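Local coordinates for protein putative Nitroreductase (Anabaena variabilis ATCC 29413, PDB 3EO7) that probably acts as an FMN-dependent oxidoreductase of the nitroreductase family, binding flavin mononucleotide as its cofactor, at residues D204-D215 and A231-L241; F152-Q161 and Q244-L254. All coordinates share one frame; numbering follows the deposited sequence. Where two conformers were deposited one is given.

Contact 1: residues D204-D215 and A231-L241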
loop_
_atom_site.group_PDB
_atom_site.type_symbol
_atom_site.label_atom_id
_atom_site.label_comp_id
_atom_site.label_asym_id
_atom_site.label_seq_id
_atom_site.Cartn_x
_atom_site.Cartn_y
_atom_site.Cartn_z
ATOM N N ASP A 204 -19.723 1.489 4.923
ATOM C CA ASP A 204 -19.981 1.203 6.341
ATOM C C ASP A 204 -19.349 -0.083 6.864
ATOM O O ASP A 204 -19.945 -0.817 7.651
ATOM C CB ASP A 204 -21.481 1.254 6.647
ATOM C CG ASP A 204 -22.063 2.603 6.408
ATOM O OD1 ASP A 204 -21.524 3.590 6.933
ATOM O OD2 ASP A 204 -23.070 2.662 5.701
ATOM N N TYR A 205 -18.145 -0.338 6.379
ATOM C CA TYR A 205 -17.306 -1.456 6.822
ATOM C C TYR A 205 -16.032 -0.872 7.411
ATOM O O TYR A 205 -15.674 0.290 7.133
ATOM C CB TYR A 205 -16.928 -2.374 5.659
ATOM C CG TYR A 205 -17.903 -3.494 5.425
ATOM C CD1 TYR A 205 -17.846 -4.627 6.218
ATOM C CD2 TYR A 205 -18.876 -3.425 4.454
ATOM C CE1 TYR A 205 -18.713 -5.666 6.052
ATOM C CE2 TYR A 205 -19.766 -4.492 4.271
ATOM C CZ TYR A 205 -19.662 -5.602 5.082
ATOM O OH TYR A 205 -20.503 -6.688 4.973
ATOM N N ARG A 206 -15.386 -1.663 8.259
ATOM C CA ARG A 206 -14.048 -1.340 8.765
ATOM C C ARG A 206 -13.192 -2.603 8.639
ATOM O O ARG A 206 -13.524 -3.659 9.199
ATOM C CB ARG A 206 -14.021 -0.869 10.208
ATOM C CG ARG A 206 -12.584 -0.463 10.614
ATOM C CD ARG A 206 -12.451 -0.216 12.073
ATOM N NE ARG A 206 -11.200 0.486 12.352
ATOM C CZ ARG A 206 -10.012 -0.080 12.527
ATOM N NH1 ARG A 206 -9.838 -1.398 12.455
ATOM N NH2 ARG A 206 -8.977 0.702 12.777
ATOM N N PRO A 207 -12.082 -2.506 7.912
ATOM C CA PRO A 207 -11.194 -3.662 7.846
ATOM C C PRO A 207 -10.300 -3.655 9.090
ATOM O O PRO A 207 -9.987 -2.587 9.610
ATOM C CB PRO A 207 -10.341 -3.382 6.591
ATOM C CG PRO A 207 -10.373 -1.899 6.416
ATOM C CD PRO A 207 -11.589 -1.363 7.127
ATOM N N HIS A 208 -9.971 -4.841 9.571
ATOM C CA HIS A 208 -9.046 -5.046 10.663
ATOM C C HIS A 208 -7.837 -5.725 10.069
ATOM O O HIS A 208 -7.921 -6.855 9.567
ATOM C CB HIS A 208 -9.692 -5.870 11.738
ATOM C CG HIS A 208 -10.722 -5.105 12.499
ATOM N ND1 HIS A 208 -10.485 -4.596 13.760
ATOM C CD2 HIS A 208 -11.977 -4.714 12.155
ATOM C CE1 HIS A 208 -11.557 -3.931 14.163
ATOM N NE2 HIS A 208 -12.481 -3.992 13.210
ATOM N N LEU A 209 -6.729 -4.997 10.073
ATOM C CA LEU A 209 -5.523 -5.453 9.425
ATOM C C LEU A 209 -4.798 -6.489 10.274
ATOM O O LEU A 209 -4.550 -6.255 11.470
ATOM C CB LEU A 209 -4.611 -4.271 9.203
ATOM C CG LEU A 209 -3.335 -4.513 8.425
ATOM C CD1 LEU A 209 -3.650 -5.038 6.998
ATOM C CD2 LEU A 209 -2.504 -3.139 8.373
ATOM N N ILE A 210 -4.507 -7.630 9.651
ATOM C CA ILE A 210 -3.785 -8.726 10.286
ATOM C C ILE A 210 -2.547 -9.085 9.434
ATOM O O ILE A 210 -2.635 -9.766 8.410
ATOM C CB ILE A 210 -4.655 -10.009 10.518
ATOM C CG1 ILE A 210 -5.934 -9.686 11.302
ATOM C CG2 ILE A 210 -3.841 -11.125 11.215
ATOM C CD1 ILE A 210 -6.860 -10.893 11.549
ATOM N N GLY A 211 -1.393 -8.603 9.869
ATOM C CA GLY A 211 -0.140 -8.933 9.231
ATOM C C GLY A 211 0.567 -10.121 9.844
ATOM O O GLY A 211 1.478 -10.664 9.214
ATOM N N GLY A 212 0.210 -10.439 11.080
ATOM C CA GLY A 212 0.738 -11.544 11.859
ATOM C C GLY A 212 -0.093 -12.805 11.730
ATOM O O GLY A 212 -1.155 -12.953 12.338
ATOM N N PHE A 213 0.374 -13.710 10.877
ATOM C CA PHE A 213 -0.331 -14.967 10.631
ATOM C C PHE A 213 0.689 -16.014 10.174
ATOM O O PHE A 213 1.775 -15.664 9.742
ATOM C CB PHE A 213 -1.448 -14.781 9.578
ATOM C CG PHE A 213 -0.969 -14.168 8.285
ATOM C CD1 PHE A 213 -0.294 -14.934 7.345
ATOM C CD2 PHE A 213 -1.183 -12.837 8.016
ATOM C CE1 PHE A 213 0.158 -14.360 6.164
ATOM C CE2 PHE A 213 -0.736 -12.240 6.841
ATOM C CZ PHE A 213 -0.067 -13.007 5.904
ATOM N N ILE A 214 0.286 -17.278 10.246
ATOM C CA ILE A 214 1.092 -18.425 9.846
ATOM C C ILE A 214 0.963 -18.554 8.330
ATOM O O ILE A 214 -0.051 -19.029 7.806
ATOM C CB ILE A 214 0.673 -19.735 10.581
ATOM C CG1 ILE A 214 0.746 -19.523 12.111
ATOM C CG2 ILE A 214 1.546 -20.898 10.133
ATOM C CD1 ILE A 214 0.104 -20.662 12.937
ATOM N N ASP A 215 1.983 -18.064 7.631
ATOM C CA ASP A 215 1.946 -18.043 6.153
ATOM C C ASP A 215 1.572 -19.379 5.556
ATOM O O ASP A 215 0.715 -19.444 4.685
ATOM C CB ASP A 215 3.262 -17.552 5.551
ATOM C CG ASP A 215 3.645 -16.164 6.040
ATOM O OD1 ASP A 215 4.021 -16.032 7.234
ATOM O OD2 ASP A 215 3.589 -15.229 5.221
ATOM N N ALA A 231 0.059 -15.059 0.668
ATOM C CA ALA A 231 -0.705 -14.098 1.441
ATOM C C ALA A 231 0.219 -13.114 2.171
ATOM O O ALA A 231 1.211 -13.523 2.779
ATOM C CB ALA A 231 -1.557 -14.850 2.470
ATOM N N ILE A 232 -0.091 -11.817 2.085
ATOM C CA ILE A 232 0.671 -10.832 2.849
ATOM C C ILE A 232 -0.183 -9.950 3.776
ATOM O O ILE A 232 0.358 -9.220 4.599
ATOM C CB ILE A 232 1.689 -10.030 1.995
ATOM C CG1 ILE A 232 0.999 -9.366 0.813
ATOM C CG2 ILE A 232 2.846 -10.971 1.557
ATOM C CD1 ILE A 232 1.930 -8.482 -0.059
ATOM N N ALA A 233 -1.504 -10.023 3.644
ATOM C CA ALA A 233 -2.399 -9.329 4.546
ATOM C C ALA A 233 -3.744 -10.065 4.619
ATOM O O ALA A 233 -4.292 -10.466 3.596
ATOM C CB ALA A 233 -2.629 -7.845 4.129
ATOM N N VAL A 234 -4.235 -10.228 5.845
ATOM C CA VAL A 234 -5.541 -10.805 6.169
ATOM C C VAL A 234 -6.355 -9.655 6.788
ATOM O O VAL A 234 -5.883 -8.981 7.692
ATOM C CB VAL A 234 -5.447 -12.033 7.092
ATOM C CG1 VAL A 234 -6.855 -12.513 7.519
ATOM C CG2 VAL A 234 -4.654 -13.193 6.386
ATOM N N LEU A 235 -7.558 -9.450 6.279
ATOM C CA LEU A 235 -8.406 -8.339 6.720
ATOM C C LEU A 235 -9.864 -8.720 6.943
ATOM O O LEU A 235 -10.681 -8.623 6.036
ATOM C CB LEU A 235 -8.322 -7.143 5.731
ATOM C CG LEU A 235 -6.949 -6.579 5.365
ATOM C CD1 LEU A 235 -6.432 -7.150 4.069
ATOM C CD2 LEU A 235 -7.014 -5.051 5.249
ATOM N N PRO A 236 -10.197 -9.150 8.158
ATOM C CA PRO A 236 -11.613 -9.273 8.454
ATOM C C PRO A 236 -12.327 -7.957 8.187
ATOM O O PRO A 236 -11.784 -6.872 8.466
ATOM C CB PRO A 236 -11.652 -9.585 9.966
ATOM C CG PRO A 236 -10.338 -10.110 10.275
ATOM C CD PRO A 236 -9.360 -9.544 9.302
ATOM N N LEU A 237 -13.532 -8.061 7.631
ATOM C CA LEU A 237 -14.350 -6.913 7.313
ATOM C C LEU A 237 -15.494 -6.795 8.311
ATOM O O LEU A 237 -16.428 -7.603 8.284
ATOM C CB LEU A 237 -14.905 -7.036 5.903
ATOM C CG LEU A 237 -13.877 -7.020 4.779
ATOM C CD1 LEU A 237 -14.625 -7.131 3.431
ATOM C CD2 LEU A 237 -12.971 -5.796 4.825
ATOM N N ALA A 238 -15.416 -5.783 9.176
ATOM C CA ALA A 238 -16.434 -5.545 10.207
ATOM C C ALA A 238 -17.533 -4.659 9.665
ATOM O O ALA A 238 -17.243 -3.538 9.219
ATOM C CB ALA A 238 -15.799 -4.868 11.422
ATOM N N ASP A 239 -18.768 -5.134 9.777
ATOM C CA ASP A 239 -19.934 -4.419 9.310
ATOM C C ASP A 239 -20.356 -3.418 10.385
ATOM O O ASP A 239 -20.928 -3.796 11.408
ATOM C CB ASP A 239 -21.049 -5.410 9.052
ATOM C CG ASP A 239 -22.288 -4.762 8.483
ATOM O OD1 ASP A 239 -22.393 -3.519 8.493
ATOM O OD2 ASP A 239 -23.180 -5.524 8.054
ATOM N N LEU A 240 -20.060 -2.153 10.153
ATOM C CA LEU A 240 -20.353 -1.123 11.127
ATOM C C LEU A 240 -21.855 -0.872 11.341
ATOM O O LEU A 240 -22.253 -0.197 12.300
ATOM C CB LEU A 240 -19.602 0.173 10.779
ATOM C CG LEU A 240 -18.077 0.093 10.748
ATOM C CD1 LEU A 240 -17.530 1.445 10.346
ATOM C CD2 LEU A 240 -17.457 -0.393 12.091
ATOM N N LEU A 241 -22.696 -1.436 10.489
ATOM C CA LEU A 241 -24.139 -1.336 10.695
ATOM C C LEU A 241 -24.602 -2.376 11.730
ATOM O O LEU A 241 -25.741 -2.344 12.179
ATOM C CB LEU A 241 -24.877 -1.498 9.381
ATOM C CG LEU A 241 -24.465 -0.462 8.329
ATOM C CD1 LEU A 241 -25.326 -0.690 7.105
ATOM C CD2 LEU A 241 -24.570 0.954 8.860
HETATM O O HOH W 1 2.500 -10.361 5.980
HETATM O O HOH W 2 2.810 -15.815 2.573
#

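Contact 2: residues F152-Q161 and Q244-L254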
loop_
_atom_site.group_PDB
_atom_site.type_symbol
_atom_site.label_atom_id
_atom_site.label_comp_id
_atom_site.label_asym_id
_atom_site.label_seq_id
_atom_site.Cartn_x
_atom_site.Cartn_y
_atom_site.Cartn_z
ATOM N N PHE A 152 -3.750 -16.935 14.844
ATOM C CA PHE A 152 -3.605 -16.976 16.294
ATOM C C PHE A 152 -4.880 -16.530 17.062
ATOM O O PHE A 152 -4.819 -15.878 18.119
ATOM C CB PHE A 152 -2.385 -16.161 16.723
ATOM C CG PHE A 152 -1.109 -16.590 16.061
ATOM C CD1 PHE A 152 -0.413 -17.678 16.541
ATOM C CD2 PHE A 152 -0.586 -15.876 14.986
ATOM C CE1 PHE A 152 0.774 -18.073 15.966
ATOM C CE2 PHE A 152 0.584 -16.291 14.378
ATOM C CZ PHE A 152 1.277 -17.401 14.890
ATOM N N TRP A 153 -6.025 -16.888 16.514
ATOM C CA TRP A 153 -7.323 -16.573 17.118
ATOM C C TRP A 153 -7.489 -15.074 17.365
ATOM O O TRP A 153 -7.956 -14.631 18.416
ATOM C CB TRP A 153 -7.535 -17.426 18.375
ATOM C CG TRP A 153 -7.647 -18.849 18.039
ATOM C CD1 TRP A 153 -6.638 -19.751 17.968
ATOM C CD2 TRP A 153 -8.844 -19.551 17.684
ATOM N NE1 TRP A 153 -7.132 -20.974 17.605
ATOM C CE2 TRP A 153 -8.484 -20.881 17.432
ATOM C CE3 TRP A 153 -10.196 -19.181 17.573
ATOM C CZ2 TRP A 153 -9.417 -21.852 17.045
ATOM C CZ3 TRP A 153 -11.122 -20.150 17.184
ATOM C CH2 TRP A 153 -10.726 -21.468 16.955
ATOM N N HIS A 154 -7.113 -14.294 16.367
ATOM C CA HIS A 154 -7.233 -12.848 16.425
ATOM C C HIS A 154 -8.679 -12.486 16.703
ATOM O O HIS A 154 -9.605 -13.017 16.051
ATOM C CB HIS A 154 -6.810 -12.258 15.099
ATOM C CG HIS A 154 -6.626 -10.775 15.123
ATOM N ND1 HIS A 154 -7.677 -9.893 15.216
ATOM C CD2 HIS A 154 -5.513 -10.017 15.022
ATOM C CE1 HIS A 154 -7.220 -8.657 15.158
ATOM N NE2 HIS A 154 -5.909 -8.706 15.030
ATOM N N PRO A 155 -8.902 -11.570 17.652
ATOM C CA PRO A 155 -10.319 -11.290 18.008
ATOM C C PRO A 155 -11.182 -10.726 16.898
ATOM O O PRO A 155 -12.403 -10.907 16.925
ATOM C CB PRO A 155 -10.208 -10.255 19.143
ATOM C CG PRO A 155 -8.805 -10.316 19.604
ATOM C CD PRO A 155 -7.957 -10.786 18.459
ATOM N N ALA A 156 -10.583 -10.064 15.923
ATOM C CA ALA A 156 -11.368 -9.511 14.816
ATOM C C ALA A 156 -12.079 -10.613 14.028
ATOM O O ALA A 156 -13.105 -10.356 13.399
ATOM C CB ALA A 156 -10.519 -8.632 13.905
ATOM N N LEU A 157 -11.543 -11.833 14.038
ATOM C CA LEU A 157 -12.190 -12.962 13.353
ATOM C C LEU A 157 -13.372 -13.554 14.088
ATOM O O LEU A 157 -14.229 -14.192 13.501
ATOM C CB LEU A 157 -11.158 -14.061 13.044
ATOM C CG LEU A 157 -10.159 -13.681 11.943
ATOM C CD1 LEU A 157 -8.909 -14.552 11.999
ATOM C CD2 LEU A 157 -10.798 -13.776 10.556
ATOM N N GLU A 158 -13.449 -13.322 15.375
ATOM C CA GLU A 158 -14.538 -13.881 16.136
ATOM C C GLU A 158 -15.877 -13.130 15.895
ATOM O O GLU A 158 -16.923 -13.750 15.883
ATOM C CB GLU A 158 -14.140 -13.945 17.609
ATOM C CG GLU A 158 -14.990 -14.994 18.402
ATOM C CD GLU A 158 -14.720 -16.459 17.958
ATOM O OE1 GLU A 158 -13.658 -17.016 18.322
ATOM O OE2 GLU A 158 -15.580 -17.059 17.275
ATOM N N SER A 159 -15.804 -11.821 15.655
ATOM C CA SER A 159 -16.958 -10.940 15.487
ATOM C C SER A 159 -17.491 -10.828 14.049
ATOM O O SER A 159 -18.663 -10.513 13.807
ATOM C CB SER A 159 -16.530 -9.494 15.889
ATOM O OG SER A 159 -15.358 -9.489 16.711
ATOM N N THR A 160 -16.635 -11.150 13.111
ATOM C CA THR A 160 -16.909 -10.930 11.702
ATOM C C THR A 160 -17.340 -12.182 10.944
ATOM O O THR A 160 -17.199 -13.305 11.437
ATOM C CB THR A 160 -15.665 -10.286 11.051
ATOM O OG1 THR A 160 -14.524 -11.130 11.270
ATOM C CG2 THR A 160 -15.431 -8.883 11.647
ATOM N N GLN A 161 -17.872 -11.944 9.745
ATOM C CA GLN A 161 -18.443 -12.971 8.890
ATOM C C GLN A 161 -17.756 -13.132 7.532
ATOM O O GLN A 161 -18.068 -14.068 6.779
ATOM C CB GLN A 161 -19.923 -12.609 8.653
ATOM C CG GLN A 161 -20.684 -12.420 9.945
ATOM C CD GLN A 161 -20.875 -13.724 10.662
ATOM O OE1 GLN A 161 -21.154 -14.747 10.028
ATOM N NE2 GLN A 161 -20.736 -13.708 12.002
ATOM N N GLN A 244 -22.539 -5.079 17.037
ATOM C CA GLN A 244 -21.584 -6.075 17.549
ATOM C C GLN A 244 -20.245 -6.167 16.793
ATOM O O GLN A 244 -19.286 -6.764 17.290
ATOM C CB GLN A 244 -22.267 -7.435 17.591
ATOM C CG GLN A 244 -23.424 -7.425 18.578
ATOM C CD GLN A 244 -22.911 -7.275 19.990
ATOM O OE1 GLN A 244 -22.092 -8.079 20.418
ATOM N NE2 GLN A 244 -23.377 -6.260 20.722
ATOM N N GLN A 245 -20.176 -5.547 15.630
ATOM C CA GLN A 245 -18.956 -5.529 14.846
ATOM C C GLN A 245 -18.178 -4.200 14.962
ATOM O O GLN A 245 -17.183 -4.007 14.287
ATOM C CB GLN A 245 -19.277 -5.933 13.402
ATOM C CG GLN A 245 -19.833 -7.347 13.284
ATOM C CD GLN A 245 -19.999 -7.798 11.843
ATOM O OE1 GLN A 245 -19.069 -7.693 11.029
ATOM N NE2 GLN A 245 -21.190 -8.307 11.518
ATOM N N ASN A 246 -18.626 -3.280 15.821
ATOM C CA ASN A 246 -17.890 -2.027 16.065
ATOM C C ASN A 246 -16.899 -2.309 17.199
ATOM O O ASN A 246 -17.001 -1.781 18.307
ATOM C CB ASN A 246 -18.807 -0.845 16.411
ATOM C CG ASN A 246 -18.039 0.486 16.535
ATOM O OD1 ASN A 246 -16.912 0.629 16.050
ATOM N ND2 ASN A 246 -18.660 1.466 17.201
ATOM N N ILE A 247 -15.919 -3.135 16.870
ATOM C CA ILE A 247 -14.928 -3.624 17.827
ATOM C C ILE A 247 -13.676 -2.806 17.814
ATOM O O ILE A 247 -13.365 -2.096 16.853
ATOM C CB ILE A 247 -14.568 -5.107 17.560
ATOM C CG1 ILE A 247 -13.937 -5.291 16.184
ATOM C CG2 ILE A 247 -15.821 -6.000 17.722
ATOM C CD1 ILE A 247 -13.417 -6.683 15.916
ATOM N N SER A 248 -12.919 -2.925 18.895
ATOM C CA SER A 248 -11.673 -2.222 19.022
ATOM C C SER A 248 -10.642 -2.666 17.996
ATOM O O SER A 248 -10.532 -3.851 17.722
ATOM C CB SER A 248 -11.101 -2.501 20.413
ATOM O OG SER A 248 -9.753 -2.121 20.504
ATOM N N PRO A 249 -9.865 -1.713 17.450
ATOM C CA PRO A 249 -8.735 -2.158 16.634
ATOM C C PRO A 249 -7.813 -3.056 17.453
ATOM O O PRO A 249 -7.744 -2.926 18.681
ATOM C CB PRO A 249 -8.020 -0.873 16.259
ATOM C CG PRO A 249 -9.107 0.200 16.348
ATOM C CD PRO A 249 -9.970 -0.243 17.513
ATOM N N GLY A 250 -7.128 -3.967 16.790
ATOM C CA GLY A 250 -6.325 -4.979 17.476
ATOM C C GLY A 250 -4.884 -5.035 17.073
ATOM O O GLY A 250 -4.329 -4.059 16.633
ATOM N N CYS A 251 -4.268 -6.194 17.269
ATOM C CA CYS A 251 -2.850 -6.352 16.970
ATOM C C CYS A 251 -2.700 -6.528 15.475
ATOM O O CYS A 251 -3.031 -7.572 14.948
ATOM C CB CYS A 251 -2.347 -7.598 17.681
ATOM S SG CYS A 251 -0.603 -7.972 17.404
ATOM N N THR A 252 -2.183 -5.513 14.799
ATOM C CA THR A 252 -2.075 -5.577 13.354
ATOM C C THR A 252 -0.829 -6.257 12.830
ATOM O O THR A 252 -0.721 -6.510 11.638
ATOM C CB THR A 252 -2.079 -4.142 12.785
ATOM O OG1 THR A 252 -0.978 -3.433 13.351
ATOM C CG2 THR A 252 -3.379 -3.398 13.151
ATOM N N ALA A 253 0.159 -6.477 13.698
ATOM C CA ALA A 253 1.427 -7.004 13.251
ATOM C C ALA A 253 2.083 -7.853 14.321
ATOM O O ALA A 253 1.992 -7.544 15.511
ATOM C CB ALA A 253 2.366 -5.824 12.877
ATOM N N LEU A 254 2.743 -8.916 13.895
ATOM C CA LEU A 254 3.498 -9.767 14.808
ATOM C C LEU A 254 4.908 -9.925 14.269
ATOM O O LEU A 254 5.134 -9.855 13.061
ATOM C CB LEU A 254 2.848 -11.156 14.917
ATOM C CG LEU A 254 1.530 -11.274 15.672
ATOM C CD1 LEU A 254 1.030 -12.716 15.544
ATOM C CD2 LEU A 254 1.669 -10.804 17.159
HETATM O O HOH W 3 -18.419 -9.203 8.979
#

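Contact 1: residues D204-D215 and A231-L241
F213 has its CG wedged between its own backbone N and carbonyl carbon (chi1 54°), which lays one ring face against V234: CG2 sits 4.2 Å from the ring centroid, a CH-pi contact offset toward the rim. The ring's edge meets the backbone of A231, with CZ 3.4 Å from its O. L209 swings CG away from its backbone N (chi1 -175°) and lies alongside L235, with L209 CD1 3.8 Å from L235 CD2.

The backbones form an antiparallel ladder that adds the short strand 205-207 to the edge of a seven-stranded sheet. R206 and A238 form a hydrogen-bonded pair, and R206 N reaches A238 O at 2.8 Å. P207 fits the next, non-hydrogen-bonded position opposite L237, since its missing N-H costs nothing across that pair. P236 does break the ladder. It accepts from H208 N but cannot donate in return, and H208 O is met instead by the CA of L235 at 3.2 Å. Its ring is used as an apolar surface, with I210 CD1 coming in at about a right angle, 3.6 Å from P236 CD. Mutual bonding resumes between I210 and V234.

Polar ends are satisfied beyond the two segments: Y205 OH pairs with W70, while R206, whose NH1 lies over one face of the H208 ring, makes salt bridges with D369 and D373. D215 is bridged to R451 and R454, and a water joins its OD2 to A231 O, 2.8 Å from each. The backbone bonds thus fix the register, branched and ring side chains pack beside them, and the charged groups tie this sheet edge to other parts of the chain.

Contact 2: residues F152-Q161 and Q244-L254
H154 is the N-cap of the short, weakly bonded helix 155-159; one ring nitrogen caps the helix while the other ties it to C251 in the loop 244-254. ND1 accepts from A156 N at 3.0 Å, nearly in the ring plane, which leaves NE2 as the donor to C251 O at 3.1 Å. This second bond is bent, 136° at the hydrogen. C251 O lies close to the imidazole plane, but NE2 stands above the carbonyl plane. Histidine suits the position because its two nitrogens point in different directions and can play opposite roles. G250, without a side chain, lets the loop pass close beside the ring.

In the first nitroreductase-family half, helix 155-159 packs on strand 229-239, next to the outermost strand of the antiparallel sheet: A156 and T160 rest on P236, and H154 touches I210. I247 reaches from the loop toward the helix. Its CG1 lies between the backbone N and carbonyl carbon (chi1 62°), and the extended branch beyond carries CD1 to 3.7 Å from A156 CA and 3.5 Å from S159 OG. Small residues on this side of the helix admit the branched chain. Next to it, Q245 lays its aliphatic part against the backbone, CG 3.4 Å from S159 O. Its amide is well occupied: NE2 donates to D242, while OE1 accepts from D239 N and from a water that also takes the N-H of Q161. At the other end, F152, which has positive phi and closes the preceding helix 144-150 in a Schellman motif, meets L254 CD1 with its ring CD2 at 3.6 Å.

Contact 1 is mostly buried and contact 2 lies nearer the surface, yet their centres are only about 8 Å apart. In sequence, 204-215 and 231-241 are nested inside the loop closed by 152-161 and 244-254. Contact 1 relies on repeated backbone bonds between strands; contact 2 has no backbone-to-backbone bond between its segments and depends on side chains, notably a histidine, a glutamine and an isoleucine. The two meet directly: G211 N makes a backbone hydrogen bond to T252 O (2.8 Å), and H208 packs on I247. The loop 244-254 thus touches both the helix 155-159 and the chain that follows strand 205-207.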